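BIS(5'-nucleosyl)-tetraphosphatase (Diadenosine tetraphosphatase), putative (PDB 5CFJ) probably hydrolyses diadenosine tetraphosphate (Ap4A) asymmetrically, as a member of the Nudix hydrolase family in the malaria parasite Plasmodium falciparum. Local coordinates at residues L50-N53 with N54-G57; V62-T65 with L66-G70. All coordinates share one frame; numbering follows the deposited sequence. Where two conformers were deposited one is given.

Following the chain from the N terminus, strand 44-50 runs out into a surface loop, and interaction 1 (50-53 with 54-57) folds that loop back on itself before helix 57-69 begins. Interaction 2 (62-65 with 66-70) comes next and lies along the second half of that helix, down to the glycine where the chain leaves it. The two are in series, neither nested nor crossed, with centres about 13 Å apart. Arg63 joins them: its NE forms a salt bridge with Glu55 OE2, and its NH2 probably bonds to Leu50 O. One arginine on the helix thus ties together the end of the strand and the loop.

Interaction 1. Residues L50-N53 with N54-G57; sequences LHEN and NESG
Asn54 follows directly on Asn53 at the far end of the loop, and its positive phi (59°) helps turn the chain back toward the helix. Both asparagines are exposed at the surface of the turn, the end of the Asn54 side chain leading away from Asn53.

Glu55 carries most of the contact. With its CG beside the backbone N (chi1 -70°) and the chain extended beyond it, the side chain lies across the inside of the turn. Its CB and CG each pass 3.3 Å from Glu52 O. At the far end, Glu55 OE1 accepts the Glu52 N-H at 2.9 Å along a nearly straight bond (165°), the donor arriving from above the carboxylate plane. Thr60 OG1 also bonds to OE1, while OE2 forms a salt bridge with Arg63. The carboxylate of Glu52 is close by as well, its OE1 4.4 Å from Glu55 OE2.

Ser56 is the N-cap of helix 57-69: its side chain caps a backbone N ahead, and its own N-H goes to Glu59 OE1, consistent with a capping box. Gly57 opens the helix at the edge of the His51 ring, where His51 CE1 is 3.8 Å from Gly57 CA. That ring is stacked on Phe9, and its ND1 is hydrogen-bonded to Thr60 OG1.

Both oxygens of Glu55 are therefore engaged, which fixes the rotation of the carboxylate, and Arg63 probably offsets the negative charge that two neighbouring glutamates bring to the loop.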
loop_
_atom_site.group_PDB
_atom_site.type_symbol
_atom_site.label_atom_id
_atom_site.label_comp_id
_atom_site.label_asym_id
_atom_site.label_seq_id
_atom_site.Cartn_x
_atom_site.Cartn_y
_atom_site.Cartn_z
ATOM N N LEU A 50 6.179 -10.782 -1.711
ATOM C CA LEU A 50 6.533 -11.938 -0.906
ATOM C C LEU A 50 7.870 -11.786 -0.184
ATOM O O LEU A 50 8.756 -11.046 -0.620
ATOM C CB LEU A 50 6.579 -13.189 -1.781
ATOM C CG LEU A 50 5.362 -13.451 -2.667
ATOM C CD1 LEU A 50 5.547 -14.746 -3.430
ATOM C CD2 LEU A 50 4.086 -13.489 -1.850
ATOM N N HIS A 51 8.000 -12.504 0.926
ATOM C CA HIS A 51 9.254 -12.613 1.657
ATOM C C HIS A 51 10.413 -13.003 0.757
ATOM O O HIS A 51 10.243 -13.855 -0.118
ATOM C CB HIS A 51 9.158 -13.713 2.709
ATOM C CG HIS A 51 8.619 -13.297 4.050
ATOM N ND1 HIS A 51 8.834 -12.060 4.611
ATOM C CD2 HIS A 51 7.917 -14.014 4.964
ATOM C CE1 HIS A 51 8.272 -12.022 5.813
ATOM N NE2 HIS A 51 7.708 -13.190 6.045
ATOM N N GLU A 52 11.588 -12.431 1.010
ATOM C CA GLU A 52 12.858 -13.060 0.641
ATOM C C GLU A 52 13.578 -13.451 1.950
ATOM O O GLU A 52 13.121 -13.086 3.030
ATOM C CB GLU A 52 13.692 -12.132 -0.246
ATOM C CG GLU A 52 13.072 -11.961 -1.634
ATOM C CD GLU A 52 13.794 -10.970 -2.522
ATOM O OE1 GLU A 52 14.819 -10.390 -2.105
ATOM O OE2 GLU A 52 13.316 -10.767 -3.658
ATOM N N ASN A 53 14.687 -14.179 1.854
ATOM C CA ASN A 53 15.291 -14.793 3.034
ATOM C C ASN A 53 15.713 -13.843 4.135
ATOM O O ASN A 53 16.255 -12.770 3.873
ATOM C CB ASN A 53 16.525 -15.598 2.636
ATOM C CG ASN A 53 17.154 -16.324 3.819
ATOM O OD1 ASN A 53 16.456 -16.949 4.614
ATOM N ND2 ASN A 53 18.471 -16.226 3.957
ATOM N N ASN A 54 15.491 -14.280 5.367
ATOM C CA ASN A 54 15.978 -13.572 6.548
ATOM C C ASN A 54 15.424 -12.166 6.581
ATOM O O ASN A 54 16.129 -11.200 6.866
ATOM C CB ASN A 54 17.513 -13.556 6.567
ATOM C CG ASN A 54 18.094 -13.189 7.925
ATOM O OD1 ASN A 54 17.408 -12.647 8.790
ATOM N ND2 ASN A 54 19.385 -13.456 8.101
ATOM N N GLU A 55 14.154 -12.062 6.222
ATOM C CA GLU A 55 13.444 -10.800 6.291
ATOM C C GLU A 55 12.338 -10.882 7.316
ATOM O O GLU A 55 11.578 -11.843 7.332
ATOM C CB GLU A 55 12.848 -10.424 4.934
ATOM C CG GLU A 55 13.880 -10.038 3.907
ATOM C CD GLU A 55 13.263 -9.534 2.615
ATOM O OE1 GLU A 55 12.113 -9.916 2.285
ATOM O OE2 GLU A 55 13.935 -8.740 1.930
ATOM N N SER A 56 12.252 -9.869 8.167
ATOM C CA SER A 56 11.030 -9.613 8.906
ATOM C C SER A 56 9.955 -9.174 7.913
ATOM O O SER A 56 10.263 -8.774 6.787
ATOM C CB SER A 56 11.246 -8.525 9.947
ATOM O OG SER A 56 11.567 -7.310 9.287
ATOM N N GLY A 57 8.694 -9.209 8.329
ATOM C CA GLY A 57 7.625 -8.693 7.487
ATOM C C GLY A 57 7.898 -7.253 7.068
ATOM O O GLY A 57 7.701 -6.878 5.909
#

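Interaction 2. Residues V62-T65 with L66-G70; sequences VRET and LEETG
Arg63 and Glu67, one helical turn apart, run side by side and share a salt bridge. Arg63 NH1 donates to Glu67 OE2 (2.9 Å), which sits in the guanidinium plane at its edge, yet the carboxylate is met from above its own plane. A bend at chi3 (45°) swings the arginine's end over to Glu67. The same NH1 also donates to Glu64 OE2 at 2.8 Å, while NE pairs with Glu55.

Two waters lie where each can donate to both Glu64 and Glu67: water 1 to Glu67 OE1 (2.8 Å) or Glu64 OE1, water 2 to Glu67 OE1 or Glu64 OE2. Against this, Glu64 OE1 and Glu68 OE2 are two acceptors only 3.2 Å apart. Glu68 OE1 takes the N-H of Lys48.

Backbone bonds from Leu66, Glu67 and Glu68 to Val62, Arg63 and Glu64 carry the helix on; in its last turn Thr65 O is gripped from opposite faces of the carbonyl plane by Thr69 N (2.9 Å) and Thr69 OG1 (2.7 Å).

On the buried side, Thr65, Glu68 and Thr69 pack on Pro47. Arg63 and the glutamates belong to the helical part of the Nudix box, whose glutamates coordinate divalent cations in many relatives; Gly70, with positive phi, follows as the chain leaves the helix.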
loop_
_atom_site.group_PDB
_atom_site.type_symbol
_atom_site.label_atom_id
_atom_site.label_comp_id
_atom_site.label_asym_id
_atom_site.label_seq_id
_atom_site.Cartn_x
_atom_site.Cartn_y
_atom_site.Cartn_z
ATOM N N VAL A 62 9.446 -2.991 3.133
ATOM C CA VAL A 62 10.342 -1.917 2.727
ATOM C C VAL A 62 11.023 -2.234 1.398
ATOM O O VAL A 62 11.065 -1.397 0.489
ATOM C CB VAL A 62 11.396 -1.646 3.816
ATOM C CG1 VAL A 62 12.511 -0.750 3.286
ATOM C CG2 VAL A 62 10.727 -1.023 5.044
ATOM N N ARG A 63 11.533 -3.455 1.264
ATOM C CA ARG A 63 12.185 -3.832 0.016
ATOM C C ARG A 63 11.228 -3.811 -1.170
ATOM O O ARG A 63 11.561 -3.281 -2.223
ATOM C CB ARG A 63 12.815 -5.211 0.126
ATOM C CG ARG A 63 13.504 -5.640 -1.175
ATOM C CD ARG A 63 14.075 -7.063 -1.118
ATOM N NE ARG A 63 13.122 -7.991 -0.514
ATOM C CZ ARG A 63 12.038 -8.458 -1.125
ATOM N NH1 ARG A 63 11.756 -8.094 -2.374
ATOM N NH2 ARG A 63 11.219 -9.271 -0.473
ATOM N N GLU A 64 10.043 -4.391 -1.005
ATOM C CA GLU A 64 9.080 -4.413 -2.100
ATOM C C GLU A 64 8.648 -3.003 -2.487
ATOM O O GLU A 64 8.480 -2.699 -3.664
ATOM C CB GLU A 64 7.867 -5.266 -1.727
ATOM C CG GLU A 64 8.193 -6.746 -1.643
ATOM C CD GLU A 64 8.344 -7.384 -3.005
ATOM O OE1 GLU A 64 7.760 -6.849 -3.966
ATOM O OE2 GLU A 64 9.028 -8.423 -3.109
ATOM N N THR A 65 8.501 -2.131 -1.495
ATOM C CA THR A 65 8.150 -0.748 -1.783
ATOM C C THR A 65 9.256 -0.076 -2.593
ATOM O O THR A 65 8.985 0.604 -3.588
ATOM C CB THR A 65 7.867 0.004 -0.482
ATOM O OG1 THR A 65 6.708 -0.588 0.115
ATOM C CG2 THR A 65 7.602 1.486 -0.733
ATOM N N LEU A 66 10.507 -0.307 -2.201
ATOM C CA LEU A 66 11.631 0.236 -2.950
ATOM C C LEU A 66 11.662 -0.301 -4.391
ATOM O O LEU A 66 11.853 0.453 -5.340
ATOM C CB LEU A 66 12.935 -0.080 -2.226
ATOM C CG LEU A 66 14.233 0.333 -2.913
ATOM C CD1 LEU A 66 14.268 1.829 -3.193
ATOM C CD2 LEU A 66 15.404 -0.073 -2.040
ATOM N N GLU A 67 11.472 -1.606 -4.551
ATOM C CA GLU A 67 11.471 -2.218 -5.873
ATOM C C GLU A 67 10.362 -1.668 -6.755
ATOM O O GLU A 67 10.559 -1.450 -7.950
ATOM C CB GLU A 67 11.318 -3.734 -5.766
ATOM C CG GLU A 67 12.535 -4.419 -5.186
ATOM C CD GLU A 67 12.445 -5.929 -5.203
ATOM O OE1 GLU A 67 11.699 -6.476 -6.043
ATOM O OE2 GLU A 67 13.138 -6.568 -4.382
ATOM N N GLU A 68 9.190 -1.447 -6.169
ATOM C CA GLU A 68 8.005 -1.129 -6.958
ATOM C C GLU A 68 7.778 0.364 -7.167
ATOM O O GLU A 68 6.995 0.748 -8.037
ATOM C CB GLU A 68 6.771 -1.772 -6.319
ATOM C CG GLU A 68 6.828 -3.278 -6.416
ATOM C CD GLU A 68 5.698 -3.990 -5.711
ATOM O OE1 GLU A 68 4.830 -3.348 -5.079
ATOM O OE2 GLU A 68 5.669 -5.231 -5.804
ATOM N N THR A 69 8.452 1.209 -6.390
ATOM C CA THR A 69 8.232 2.652 -6.481
ATOM C C THR A 69 9.514 3.479 -6.525
ATOM O O THR A 69 9.465 4.682 -6.758
ATOM C CB THR A 69 7.418 3.187 -5.281
ATOM O OG1 THR A 69 8.221 3.142 -4.096
ATOM C CG2 THR A 69 6.131 2.421 -5.063
ATOM N N GLY A 70 10.653 2.860 -6.230
ATOM C CA GLY A 70 11.905 3.588 -6.106
ATOM C C GLY A 70 12.020 4.399 -4.821
ATOM O O GLY A 70 13.019 5.072 -4.599
HETATM O O HOH W 1 8.966 -6.219 -6.671
HETATM O O HOH W 2 10.734 -9.004 -5.453
#